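Local coordinates for MdbA protein (Corynebacterium matruchotii ATCC 14266, PDB 6BO0), which probably catalyses disulfide bond formation in exported proteins, as a thiol-disulfide oxidoreductase of the DsbA family with a thioredoxin-like fold, at residues N14-F19 and D62-I67; Q29-K34 and K71-I76; F19-D24 and D104-Y109. All blocks are in the same frame, centred on the assembly; numbering follows the deposited sequence.

Interaction 1 of 3, residues N14-F19 and D62-I67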
ATOM      1  N   ASN A  14      14.373  -4.862   0.741  1.00 18.95           N
ATOM      2  CA  ASN A  14      15.354  -3.897   1.187  1.00 20.96           C
ATOM      3  C   ASN A  14      15.727  -2.892   0.129  1.00 19.88           C
ATOM      4  O   ASN A  14      16.882  -2.492   0.007  1.00 23.69           O
ATOM      5  CB  ASN A  14      16.610  -4.610   1.687  1.00 25.16           C
ATOM      6  CG  ASN A  14      17.486  -3.711   2.524  1.00 32.68           C
ATOM      7  OD1 ASN A  14      17.009  -2.955   3.383  1.00 40.09           O
ATOM      8  ND2 ASN A  14      18.777  -3.783   2.276  1.00 39.90           N
ATOM      9  N   GLU A  15      14.735  -2.467  -0.624  1.00 17.58           N
ATOM     10  CA  GLU A  15      14.942  -1.424  -1.602  0.60 18.42           C
ATOM     11  C   GLU A  15      15.120  -0.071  -0.964  1.00 19.21           C
ATOM     12  O   GLU A  15      14.625   0.175   0.140  1.00 21.24           O
ATOM     13  CB  GLU A  15      13.747  -1.342  -2.502  0.60 20.50           C
ATOM     14  CG  GLU A  15      13.586  -2.544  -3.385  0.60 22.21           C
ATOM     15  CD  GLU A  15      12.459  -2.301  -4.342  0.60 26.15           C
ATOM     16  OE1 GLU A  15      12.696  -1.552  -5.308  0.60 32.53           O
ATOM     17  OE2 GLU A  15      11.336  -2.795  -4.074  0.60 26.65           O
ATOM     18  N   THR A  16      15.866   0.791  -1.653  1.00 21.17           N
ATOM     19  CA  THR A  16      15.996   2.171  -1.257  0.60 21.90           C
ATOM     20  C   THR A  16      14.963   2.980  -1.974  1.00 20.25           C
ATOM     21  O   THR A  16      14.524   2.603  -3.076  1.00 27.14           O
ATOM     22  CB  THR A  16      17.343   2.724  -1.673  0.60 27.12           C
ATOM     23  OG1 THR A  16      17.509   2.504  -3.084  0.60 31.74           O
ATOM     24  CG2 THR A  16      18.443   2.039  -0.874  0.60 25.68           C
ATOM     25  N   THR A  17      14.527   4.062  -1.357  1.00 18.57           N
ATOM     26  CA  THR A  17      13.550   4.952  -1.958  1.00 18.27           C
ATOM     27  C   THR A  17      14.069   6.371  -1.928  1.00 19.83           C
ATOM     28  O   THR A  17      14.930   6.729  -1.102  1.00 23.76           O
ATOM     29  CB  THR A  17      12.210   4.881  -1.207  1.00 18.24           C
ATOM     30  OG1 THR A  17      12.412   5.172   0.171  1.00 20.40           O
ATOM     31  CG2 THR A  17      11.589   3.458  -1.307  1.00 18.65           C
ATOM     32  N   ALA A  18      13.591   7.170  -2.871  1.00 18.26           N
ATOM     33  CA  ALA A  18      13.901   8.615  -2.934  1.00 18.36           C
ATOM     34  C   ALA A  18      12.592   9.347  -3.189  1.00 18.00           C
ATOM     35  O   ALA A  18      12.441  10.061  -4.182  1.00 19.38           O
ATOM     36  CB  ALA A  18      14.944   8.946  -3.998  1.00 20.84           C
ATOM     37  N   PHE A  19      11.697   9.261  -2.233  1.00 16.83           N
ATOM     38  CA  PHE A  19      10.454   9.996  -2.274  1.00 17.22           C
ATOM     39  C   PHE A  19       9.877  10.107  -0.875  1.00 15.74           C
ATOM     40  O   PHE A  19      10.435   9.547   0.100  1.00 19.60           O
ATOM     41  CB  PHE A  19       9.447   9.388  -3.259  1.00 16.83           C
ATOM     42  CG  PHE A  19       9.166   7.921  -3.048  1.00 16.31           C
ATOM     43  CD1 PHE A  19       8.307   7.472  -2.048  1.00 17.10           C
ATOM     44  CD2 PHE A  19       9.788   6.974  -3.841  1.00 19.74           C
ATOM     45  CE1 PHE A  19       8.066   6.118  -1.874  1.00 18.84           C
ATOM     46  CE2 PHE A  19       9.536   5.624  -3.682  1.00 21.19           C
ATOM     47  CZ  PHE A  19       8.681   5.190  -2.680  1.00 19.53           C
ATOM     48  N   ASP A  62       8.713   0.071 -12.178  1.00 16.51           N
ATOM     49  CA  ASP A  62       8.474   1.185 -13.069  1.00 16.83           C
ATOM     50  C   ASP A  62       7.793   2.319 -12.308  1.00 15.32           C
ATOM     51  O   ASP A  62       8.107   3.495 -12.502  1.00 16.23           O
ATOM     52  CB  ASP A  62       7.657   0.760 -14.283  1.00 18.42           C
ATOM     53  CG  ASP A  62       8.459  -0.074 -15.282  1.00 22.52           C
ATOM     54  OD1 ASP A  62       9.726  -0.084 -15.264  1.00 25.41           O
ATOM     55  OD2 ASP A  62       7.796  -0.706 -16.120  1.00 26.03           O
ATOM     56  N   MET A  63       6.860   1.954 -11.430  1.00 14.62           N
ATOM     57  CA  MET A  63       6.175   2.953 -10.599  1.00 15.35           C
ATOM     58  C   MET A  63       7.185   3.718  -9.725  1.00 14.39           C
ATOM     59  O   MET A  63       7.105   4.951  -9.584  1.00 16.17           O
ATOM     60  CB  MET A  63       5.095   2.261  -9.771  1.00 15.27           C
ATOM     61  CG  MET A  63       4.444   3.174  -8.768  1.00 16.03           C
ATOM     62  SD  MET A  63       2.979   2.488  -7.993  1.00 15.92           S
ATOM     63  CE  MET A  63       3.688   1.337  -6.852  1.00 20.86           C
ATOM     64  N   LYS A  64       8.060   2.973  -9.060  1.00 15.78           N
ATOM     65  CA  LYS A  64       9.032   3.597  -8.159  1.00 16.18           C
ATOM     66  C   LYS A  64       9.870   4.670  -8.868  1.00 15.88           C
ATOM     67  O   LYS A  64      10.067   5.783  -8.375  1.00 17.14           O
ATOM     68  CB  LYS A  64       9.938   2.541  -7.579  1.00 16.67           C
ATOM     69  CG  LYS A  64      10.875   3.027  -6.511  1.00 19.59           C
ATOM     70  CD  LYS A  64      11.653   1.838  -5.974  1.00 22.82           C
ATOM     71  CE  LYS A  64      12.718   2.234  -4.997  1.00 30.36           C
ATOM     72  NZ  LYS A  64      13.940   2.778  -5.657  1.00 33.27           N
ATOM     73  N   LYS A  65      10.303   4.351 -10.071  1.00 17.60           N
ATOM     74  CA  LYS A  65      11.103   5.296 -10.830  0.60 18.33           C
ATOM     75  C   LYS A  65      10.310   6.534 -11.232  1.00 19.31           C
ATOM     76  O   LYS A  65      10.806   7.661 -11.124  1.00 19.13           O
ATOM     77  CB  LYS A  65      11.694   4.630 -12.056  0.60 19.44           C
ATOM     78  CG  LYS A  65      12.561   5.597 -12.872  0.60 22.34           C
ATOM     79  CD  LYS A  65      13.504   4.914 -13.852  0.60 24.88           C
ATOM     80  CE  LYS A  65      14.198   5.921 -14.768  0.60 25.35           C
ATOM     81  NZ  LYS A  65      14.938   6.971 -14.026  0.60 25.70           N
ATOM     82  N   LEU A  66       9.079   6.328 -11.701  1.00 16.50           N
ATOM     83  CA  LEU A  66       8.238   7.454 -12.048  1.00 16.47           C
ATOM     84  C   LEU A  66       8.024   8.377 -10.845  1.00 15.46           C
ATOM     85  O   LEU A  66       8.012   9.595 -10.993  1.00 16.52           O
ATOM     86  CB  LEU A  66       6.902   6.982 -12.624  1.00 15.73           C
ATOM     87  CG  LEU A  66       6.966   6.273 -13.979  1.00 17.04           C
ATOM     88  CD1 LEU A  66       5.602   5.724 -14.292  1.00 18.07           C
ATOM     89  CD2 LEU A  66       7.455   7.193 -15.088  1.00 18.52           C
ATOM     90  N   ILE A  67       7.828   7.797  -9.657  1.00 15.60           N
ATOM     91  CA  ILE A  67       7.655   8.626  -8.458  1.00 15.62           C
ATOM     92  C   ILE A  67       8.952   9.404  -8.169  1.00 17.15           C
ATOM     93  O   ILE A  67       8.977  10.629  -7.975  1.00 17.29           O
ATOM     94  CB  ILE A  67       7.297   7.783  -7.217  1.00 14.97           C
ATOM     95  CG1 ILE A  67       5.956   7.058  -7.392  1.00 14.13           C
ATOM     96  CG2 ILE A  67       7.198   8.703  -5.972  1.00 16.12           C
ATOM     97  CD1 ILE A  67       5.726   5.954  -6.387  1.00 14.62           C
TER
HETATM   98  O   HOH W   1      17.034   2.183  -5.850  1.00 48.60           O
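Phe-19 and Ile-67 make the tight part of this contact. The CG2 methyl of Ile-67 lies 3.6 Å from both Phe-19 CB and Phe-19 CG, approaching the ring obliquely. Phe-19 CG stands between the backbone N and the carbonyl carbon (chi1 54°). Over one face of the Phe-19 ring lies Thr-17 CB, 3.7 Å above the plane and offset toward the rim. At the ring edge, Lys-64 CG comes within 4.1 Å of Phe-19 CE2. In the thioredoxin fold, helix 51-68 packs on the central sheet, and Ile-67 also touches Leu-30, Val-72 and Val-74 there; the loop that leads into edge strand 20-24 thus closes over the helix flank. Glu-15 and Lys-64 slide past each other in opposite directions, Glu-15 OE1 3.6 Å from Lys-64 CD, while Glu-15 OE2 is bonded to Trp-110 NE1. Thr-17 crosses the lysine chain at about a right angle. The side toward Thr-16 is looser, and water reaches the lysine tip. The Lys-64 ammonium forms a salt bridge with Glu-68, whose carboxylate also accepts from Ala-18 N. A water 2.8 Å from Thr-16 OG1 bonds weakly to Lys-64 NZ, a doubtful link because Thr-16 has a second conformer.

Interaction 2 of 3, residues Q29-K34 and K71-I76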
ATOM      1  N   GLN A  29       0.044   9.039   0.053  1.00 12.86           N
ATOM      2  CA  GLN A  29       0.586   9.790  -1.075  1.00 14.11           C
ATOM      3  C   GLN A  29       2.089   9.602  -1.108  1.00 12.97           C
ATOM      4  O   GLN A  29       2.790   9.892  -0.129  1.00 14.59           O
ATOM      5  CB  GLN A  29       0.239  11.279  -0.894  1.00 17.04           C
ATOM      6  CG  GLN A  29       0.782  12.224  -1.967  1.00 21.04           C
ATOM      7  CD  GLN A  29       0.868  13.677  -1.474  1.00 20.87           C
ATOM      8  OE1 GLN A  29       1.909  14.129  -0.965  1.00 25.22           O
ATOM      9  NE2 GLN A  29      -0.231  14.382  -1.556  1.00 21.10           N
ATOM     10  N   LEU A  30       2.567   9.157  -2.261  1.00 13.38           N
ATOM     11  CA  LEU A  30       3.978   9.004  -2.536  1.00 13.53           C
ATOM     12  C   LEU A  30       4.353   9.979  -3.636  1.00 14.33           C
ATOM     13  O   LEU A  30       3.833   9.920  -4.751  1.00 14.51           O
ATOM     14  CB  LEU A  30       4.295   7.574  -2.989  1.00 13.55           C
ATOM     15  CG  LEU A  30       3.733   6.471  -2.076  1.00 14.36           C
ATOM     16  CD1 LEU A  30       4.085   5.109  -2.678  1.00 15.27           C
ATOM     17  CD2 LEU A  30       4.286   6.572  -0.655  1.00 15.25           C
ATOM     18  N   VAL A  31       5.286  10.859  -3.340  1.00 15.21           N
ATOM     19  CA  VAL A  31       5.647  11.939  -4.270  1.00 14.21           C
ATOM     20  C   VAL A  31       7.032  12.399  -3.887  1.00 15.43           C
ATOM     21  O   VAL A  31       7.410  12.373  -2.714  1.00 17.29           O
ATOM     22  CB  VAL A  31       4.645  13.119  -4.259  1.00 17.12           C
ATOM     23  CG1 VAL A  31       4.786  13.986  -3.022  1.00 21.26           C
ATOM     24  CG2 VAL A  31       4.796  13.955  -5.510  1.00 18.62           C
ATOM     25  N   SER A  32       7.808  12.798  -4.879  1.00 15.97           N
ATOM     26  CA  SER A  32       9.110  13.311  -4.574  1.00 17.12           C
ATOM     27  C   SER A  32       9.189  14.812  -4.693  1.00 16.56           C
ATOM     28  O   SER A  32       8.321  15.470  -5.273  1.00 17.29           O
ATOM     29  CB  SER A  32      10.154  12.645  -5.407  1.00 18.23           C
ATOM     30  OG  SER A  32      10.217  13.286  -6.644  1.00 19.73           O
ATOM     31  N   ASP A  33      10.249  15.360  -4.118  1.00 17.53           N
ATOM     32  CA  ASP A  33      10.557  16.782  -4.241  1.00 19.19           C
ATOM     33  C   ASP A  33      10.800  17.215  -5.698  1.00 18.31           C
ATOM     34  O   ASP A  33      10.752  18.397  -5.999  1.00 21.01           O
ATOM     35  CB  ASP A  33      11.798  17.135  -3.414  1.00 21.35           C
ATOM     36  CG  ASP A  33      11.555  17.102  -1.908  1.00 26.79           C
ATOM     37  OD1 ASP A  33      10.398  16.949  -1.444  1.00 27.85           O
ATOM     38  OD2 ASP A  33      12.551  17.249  -1.159  1.00 34.03           O
ATOM     39  N   LYS A  34      11.030  16.257  -6.591  1.00 17.87           N
ATOM     40  CA  LYS A  34      11.218  16.577  -8.013  1.00 18.18           C
ATOM     41  C   LYS A  34       9.920  16.752  -8.769  1.00 18.72           C
ATOM     42  O   LYS A  34       9.936  17.074  -9.937  1.00 18.95           O
ATOM     43  CB  LYS A  34      12.023  15.501  -8.709  1.00 18.10           C
ATOM     44  CG  LYS A  34      13.369  15.283  -8.068  1.00 19.38           C
ATOM     45  CD  LYS A  34      14.217  14.270  -8.814  1.00 18.95           C
ATOM     46  CE  LYS A  34      15.541  14.060  -8.111  1.00 23.01           C
ATOM     47  NZ  LYS A  34      16.438  13.133  -8.862  1.00 23.80           N
ATOM     48  N   LYS A  71       7.561  12.355 -12.026  1.00 17.40           N
ATOM     49  CA  LYS A  71       6.578  12.233 -13.116  0.60 16.59           C
ATOM     50  C   LYS A  71       5.158  11.980 -12.621  1.00 16.24           C
ATOM     51  O   LYS A  71       4.196  12.358 -13.297  1.00 16.40           O
ATOM     52  CB  LYS A  71       6.965  11.115 -14.101  0.60 17.88           C
ATOM     53  CG  LYS A  71       8.333  11.250 -14.742  0.60 21.87           C
ATOM     54  CD  LYS A  71       8.438  12.437 -15.685  0.60 25.47           C
ATOM     55  CE  LYS A  71       7.787  12.160 -17.027  0.60 25.72           C
ATOM     56  NZ  LYS A  71       8.007  13.267 -18.015  0.60 23.89           N
ATOM     57  N   VAL A  72       5.030  11.367 -11.446  1.00 14.92           N
ATOM     58  CA  VAL A  72       3.746  11.023 -10.884  1.00 14.55           C
ATOM     59  C   VAL A  72       3.749  11.248  -9.377  1.00 13.97           C
ATOM     60  O   VAL A  72       4.800  11.183  -8.712  1.00 15.82           O
ATOM     61  CB  VAL A  72       3.356   9.530 -11.123  1.00 14.63           C
ATOM     62  CG1 VAL A  72       3.248   9.231 -12.610  1.00 14.73           C
ATOM     63  CG2 VAL A  72       4.321   8.558 -10.457  1.00 16.02           C
ATOM     64  N   LYS A  73       2.544  11.536  -8.886  1.00 13.86           N
ATOM     65  CA  LYS A  73       2.203  11.497  -7.473  0.60 14.79           C
ATOM     66  C   LYS A  73       1.269  10.298  -7.369  1.00 13.88           C
ATOM     67  O   LYS A  73       0.195  10.292  -7.977  1.00 14.97           O
ATOM     68  CB  LYS A  73       1.454  12.776  -7.071  0.60 15.89           C
ATOM     69  CG  LYS A  73       0.828  12.753  -5.683  0.60 18.47           C
ATOM     70  CD  LYS A  73       0.023  14.000  -5.382  0.60 21.64           C
ATOM     71  CE  LYS A  73       0.916  15.122  -4.900  0.60 27.65           C
ATOM     72  NZ  LYS A  73       0.130  16.352  -4.597  0.60 32.71           N
ATOM     73  N   VAL A  74       1.665   9.279  -6.597  1.00 12.98           N
ATOM     74  CA  VAL A  74       0.862   8.067  -6.464  1.00 12.41           C
ATOM     75  C   VAL A  74       0.087   8.117  -5.158  1.00 12.11           C
ATOM     76  O   VAL A  74       0.673   8.322  -4.078  1.00 14.35           O
ATOM     77  CB  VAL A  74       1.732   6.798  -6.538  1.00 12.34           C
ATOM     78  CG1 VAL A  74       0.970   5.563  -6.077  1.00 14.34           C
ATOM     79  CG2 VAL A  74       2.267   6.577  -7.940  1.00 14.61           C
ATOM     80  N   ASN A  75      -1.214   7.929  -5.271  1.00 11.98           N
ATOM     81  CA  ASN A  75      -2.087   7.740  -4.108  1.00 11.98           C
ATOM     82  C   ASN A  75      -2.436   6.268  -3.991  1.00 11.27           C
ATOM     83  O   ASN A  75      -3.229   5.739  -4.786  1.00 12.31           O
ATOM     84  CB  ASN A  75      -3.362   8.540  -4.307  1.00 12.88           C
ATOM     85  CG  ASN A  75      -3.151  10.029  -4.226  1.00 12.96           C
ATOM     86  OD1 ASN A  75      -2.329  10.523  -3.471  1.00 15.32           O
ATOM     87  ND2 ASN A  75      -3.957  10.761  -4.981  1.00 14.20           N
ATOM     88  N   ILE A  76      -1.868   5.601  -2.994  1.00 11.26           N
ATOM     89  CA  ILE A  76      -2.261   4.238  -2.655  1.00 10.62           C
ATOM     90  C   ILE A  76      -3.537   4.350  -1.839  1.00 10.86           C
ATOM     91  O   ILE A  76      -3.541   4.949  -0.760  1.00 11.90           O
ATOM     92  CB  ILE A  76      -1.157   3.492  -1.877  1.00 11.10           C
ATOM     93  CG1 ILE A  76       0.155   3.432  -2.670  1.00 12.65           C
ATOM     94  CG2 ILE A  76      -1.666   2.114  -1.462  1.00 12.10           C
ATOM     95  CD1 ILE A  76       0.108   2.655  -3.955  1.00 13.43           C
TER
HETATM   96  O   HOH W   2      -2.378  13.172  -2.771  1.00 23.77           O
HETATM   97  O   HOH W   3       7.022  12.457  -7.616  1.00 18.42           O
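Leu-30 and Val-74 form an antiparallel hydrogen-bonded pair inside the mixed sheet of the thioredoxin fold, where strand 27-31 lies between strands 20-24 and 72-78. Their backbones bond reciprocally: Leu-30 N to Val-74 O at 2.8 Å and Val-74 N to Leu-30 O at 2.9 Å. Both side chains face helix 51-68 and touch Ile-67, with Leu-30 CB 4.4 Å from Val-74 CB; farther along this face, Leu-30 CD1 meets Ile-76 CG1.

The other face carries Gln-29, Lys-73 and Asn-75. Gln-29 CG is anti to the backbone N (chi1 178°) and the chain continues extended, side by side with Asn-75 and pointing the same way, their amide planes 32° apart. A water links the two amides, accepting from Gln-29 NE2 at 2.7 Å and donating to Asn-75 OD1 over the same length; the other end of the Asn-75 amide, ND2, is held by Asp-42 of strand 39-45. Lys-73, in the conformer described, is bent at chi3 (-83°), which brings CE to 3.6 Å from Gln-29 NE2, so the lysine methylenes lie across the glutamine amide. Nearer its root, Lys-73 CB rests on the CG2 methyl of Val-31.

Beyond Val-31 the strands part. Ser-32 OG accepts from Lys-34 N in an ST turn, and a second water fills in for direct pairing, accepting from Ser-32 N at 2.9 Å and donating to Val-72 O at 2.8 Å.

Interaction 3 of 3, residues F19-D24 and D104-Y109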
ATOM      1  N   PHE A  19      11.697   9.261  -2.233  1.00 16.83           N
ATOM      2  CA  PHE A  19      10.454   9.996  -2.274  1.00 17.22           C
ATOM      3  C   PHE A  19       9.877  10.107  -0.875  1.00 15.74           C
ATOM      4  O   PHE A  19      10.435   9.547   0.100  1.00 19.60           O
ATOM      5  CB  PHE A  19       9.447   9.388  -3.259  1.00 16.83           C
ATOM      6  CG  PHE A  19       9.166   7.921  -3.048  1.00 16.31           C
ATOM      7  CD1 PHE A  19       8.307   7.472  -2.048  1.00 17.10           C
ATOM      8  CD2 PHE A  19       9.788   6.974  -3.841  1.00 19.74           C
ATOM      9  CE1 PHE A  19       8.066   6.118  -1.874  1.00 18.84           C
ATOM     10  CE2 PHE A  19       9.536   5.624  -3.682  1.00 21.19           C
ATOM     11  CZ  PHE A  19       8.681   5.190  -2.680  1.00 19.53           C
ATOM     12  N   ASN A  20       8.836  10.919  -0.757  1.00 16.76           N
ATOM     13  CA  ASN A  20       8.167  11.209   0.503  1.00 17.31           C
ATOM     14  C   ASN A  20       6.854  10.465   0.600  1.00 15.17           C
ATOM     15  O   ASN A  20       6.256  10.095  -0.408  1.00 17.22           O
ATOM     16  CB  ASN A  20       7.906  12.717   0.580  1.00 20.65           C
ATOM     17  CG  ASN A  20       9.155  13.504   0.367  1.00 29.03           C
ATOM     18  OD1 ASN A  20      10.166  13.167   0.974  1.00 32.92           O
ATOM     19  ND2 ASN A  20       9.129  14.458  -0.533  1.00 32.04           N
ATOM     20  N   ASN A  21       6.432  10.252   1.842  1.00 15.51           N
ATOM     21  CA  ASN A  21       5.186   9.583   2.132  1.00 14.74           C
ATOM     22  C   ASN A  21       4.392  10.421   3.080  1.00 14.60           C
ATOM     23  O   ASN A  21       4.907  10.825   4.128  1.00 16.89           O
ATOM     24  CB  ASN A  21       5.411   8.195   2.781  1.00 14.58           C
ATOM     25  CG  ASN A  21       6.299   8.245   4.032  1.00 15.74           C
ATOM     26  OD1 ASN A  21       7.394   8.815   3.998  1.00 17.71           O
ATOM     27  ND2 ASN A  21       5.864   7.627   5.113  1.00 16.20           N
ATOM     28  N   LYS A  22       3.130  10.645   2.772  1.00 15.58           N
ATOM     29  CA  LYS A  22       2.255  11.221   3.774  1.00 18.85           C
ATOM     30  C   LYS A  22       0.822  10.764   3.540  1.00 16.60           C
ATOM     31  O   LYS A  22       0.482  10.279   2.481  1.00 19.66           O
ATOM     32  CB  LYS A  22       2.369  12.729   3.836  1.00 27.64           C
ATOM     33  CG  LYS A  22       1.695  13.415   2.690  1.00 27.81           C
ATOM     34  CD  LYS A  22       1.629  14.917   2.940  1.00 36.25           C
ATOM     35  CE  LYS A  22       0.493  15.572   2.156  1.00 40.98           C
ATOM     36  NZ  LYS A  22       0.046  16.861   2.761  1.00 54.46           N
ATOM     37  N   VAL A  23       0.001  10.870   4.560  1.00 17.07           N
ATOM     38  CA  VAL A  23      -1.411  10.587   4.418  1.00 16.16           C
ATOM     39  C   VAL A  23      -2.120  11.852   3.974  1.00 18.61           C
ATOM     40  O   VAL A  23      -1.956  12.897   4.579  1.00 23.18           O
ATOM     41  CB  VAL A  23      -1.982  10.040   5.719  1.00 19.26           C
ATOM     42  CG1 VAL A  23      -3.474   9.799   5.593  1.00 20.71           C
ATOM     43  CG2 VAL A  23      -1.242   8.757   6.082  1.00 21.96           C
ATOM     44  N   ASP A  24      -2.869  11.735   2.883  1.00 17.92           N
ATOM     45  CA  ASP A  24      -3.635  12.827   2.303  0.60 19.82           C
ATOM     46  C   ASP A  24      -5.068  12.354   2.153  1.00 18.21           C
ATOM     47  O   ASP A  24      -5.347  11.583   1.227  1.00 18.34           O
ATOM     48  CB  ASP A  24      -3.089  13.201   0.914  0.60 21.14           C
ATOM     49  CG  ASP A  24      -3.938  14.264   0.226  0.60 22.91           C
ATOM     50  OD1 ASP A  24      -4.456  15.147   0.949  0.60 27.95           O
ATOM     51  OD2 ASP A  24      -4.086  14.234  -1.017  0.60 24.73           O
ATOM     52  N   ASP A 104       6.121   6.526   9.820  1.00 14.69           N
ATOM     53  CA  ASP A 104       7.422   5.996   9.570  1.00 14.36           C
ATOM     54  C   ASP A 104       7.917   6.437   8.193  1.00 14.42           C
ATOM     55  O   ASP A 104       7.382   7.373   7.609  1.00 16.23           O
ATOM     56  CB  ASP A 104       7.422   4.470   9.779  1.00 14.43           C
ATOM     57  CG  ASP A 104       8.709   3.956  10.409  1.00 14.37           C
ATOM     58  OD1 ASP A 104       9.772   4.040   9.747  1.00 17.09           O
ATOM     59  OD2 ASP A 104       8.661   3.482  11.558  1.00 14.78           O
ATOM     60  N   SER A 105       8.990   5.829   7.721  1.00 14.72           N
ATOM     61  CA  SER A 105       9.654   6.309   6.523  1.00 15.17           C
ATOM     62  C   SER A 105       9.046   5.701   5.253  1.00 15.22           C
ATOM     63  O   SER A 105       8.458   4.609   5.240  1.00 14.88           O
ATOM     64  CB  SER A 105      11.151   5.986   6.543  1.00 16.72           C
ATOM     65  OG  SER A 105      11.350   4.589   6.414  1.00 17.64           O
ATOM     66  N   ALA A 106       9.220   6.431   4.164  1.00 16.23           N
ATOM     67  CA  ALA A 106       8.825   5.961   2.853  1.00 15.76           C
ATOM     68  C   ALA A 106       9.493   4.644   2.508  1.00 14.77           C
ATOM     69  O   ALA A 106       8.871   3.735   1.919  1.00 15.24           O
ATOM     70  CB  ALA A 106       9.154   7.009   1.789  1.00 17.73           C
ATOM     71  N   GLN A 107      10.749   4.487   2.922  1.00 16.26           N
ATOM     72  CA  GLN A 107      11.475   3.291   2.593  1.00 15.87           C
ATOM     73  C   GLN A 107      10.863   2.052   3.300  1.00 13.74           C
ATOM     74  O   GLN A 107      10.707   0.966   2.704  1.00 14.68           O
ATOM     75  CB  GLN A 107      12.938   3.453   2.940  1.00 18.90           C
ATOM     76  CG  GLN A 107      13.746   2.272   2.528  1.00 22.19           C
ATOM     77  CD  GLN A 107      15.208   2.614   2.502  1.00 27.94           C
ATOM     78  OE1 GLN A 107      15.999   2.016   3.212  1.00 39.54           O
ATOM     79  NE2 GLN A 107      15.571   3.622   1.719  1.00 28.33           N
ATOM     80  N   VAL A 108      10.587   2.188   4.591  1.00 13.04           N
ATOM     81  CA  VAL A 108       9.995   1.079   5.333  1.00 12.23           C
ATOM     82  C   VAL A 108       8.600   0.786   4.786  1.00 11.59           C
ATOM     83  O   VAL A 108       8.227  -0.381   4.606  1.00 12.02           O
ATOM     84  CB  VAL A 108       9.998   1.379   6.842  1.00 13.07           C
ATOM     85  CG1 VAL A 108       9.289   0.273   7.609  1.00 13.15           C
ATOM     86  CG2 VAL A 108      11.403   1.515   7.357  1.00 14.64           C
ATOM     87  N   TYR A 109       7.834   1.831   4.494  1.00 11.70           N
ATOM     88  CA  TYR A 109       6.511   1.644   3.909  1.00 11.18           C
ATOM     89  C   TYR A 109       6.586   0.853   2.600  1.00 11.43           C
ATOM     90  O   TYR A 109       5.846  -0.113   2.392  1.00 11.30           O
ATOM     91  CB  TYR A 109       5.817   2.991   3.677  1.00 11.94           C
ATOM     92  CG  TYR A 109       4.515   2.798   2.938  1.00 11.22           C
ATOM     93  CD1 TYR A 109       3.403   2.258   3.559  1.00 11.15           C
ATOM     94  CD2 TYR A 109       4.415   3.075   1.594  1.00 13.14           C
ATOM     95  CE1 TYR A 109       2.218   2.026   2.867  1.00 11.11           C
ATOM     96  CE2 TYR A 109       3.247   2.829   0.882  1.00 12.89           C
ATOM     97  CZ  TYR A 109       2.154   2.317   1.520  1.00 11.70           C
ATOM     98  OH  TYR A 109       1.015   2.090   0.793  1.00 12.80           O
TER
HETATM   99  O   HOH W   4       7.881  10.358   6.157  1.00 38.87           O
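Asn-21 of strand 20-24 reaches across to the start of helix 106-118 and meets Ala-106 first. Its CB lies 4.0 Å from Ala-106 CB. The next atom, CG, occupies the position between the backbone N and the carbonyl carbon (chi1 54°) and comes to 3.4 Å from Ala-106 N. At the tip the two branches divide. A water lies 2.7 Å from Asn-21 OD1, placed to donate to it, though it has more acceptors in reach than protons; OD1 is also close to Ala-106 N, but the angle there is too poor for a hydrogen bond. ND2 donates to Asp-104 O at 2.9 Å in a nearly straight bond (172°). The acceptor lies within the plane of the asparagine amide, whereas the donor stands well above the carbonyl plane. A further, weak bond runs from ND2 to Ala-101 O.

The helix start is organised on its own account. Ser-105 is the N-cap, its OG accepting from Val-108 N at 3.1 Å. Asp-104 OD1 accepts from Ser-105 N through its anti lone pair, while Asp-104 OD2 is bound by Lys-142 N and Thr-145. Ala-106 CB points back at the strand, 3.3 Å from Phe-19 O and 3.9 Å from Phe-19 CE1.

Asn-21 therefore bridges strand 20-24, outermost in the sheet and paired with strand 27-31 on its inner side, to the turn where helix 89-103 gives way to helix 106-118.

Overall arrangement
The three contacts are neighbours, their centres 10 to 11 Å apart. Phe-19 belongs to both interaction 1 and interaction 3, meeting helix 51-68 in one and helix 106-118 in the other. Interactions 2 and 3 are joined by the sheet itself: Gln-29 N lies 2.8 Å from Lys-22 O and Asn-20 N 2.8 Å from Val-31 O, both probable hydrogen bonds. Tyr-109 OH also reaches Ile-76 CG2 at 3.5 Å. Interaction 1 runs into interaction 2 where Leu-66 O approaches Lys-71 N at 3.0 Å. Cys-49, found as S-hydroxycysteine and probably the first cysteine of the family's CXXC motif, precedes helix 51-68, whereas interaction 1 uses the C-terminal part of that helix.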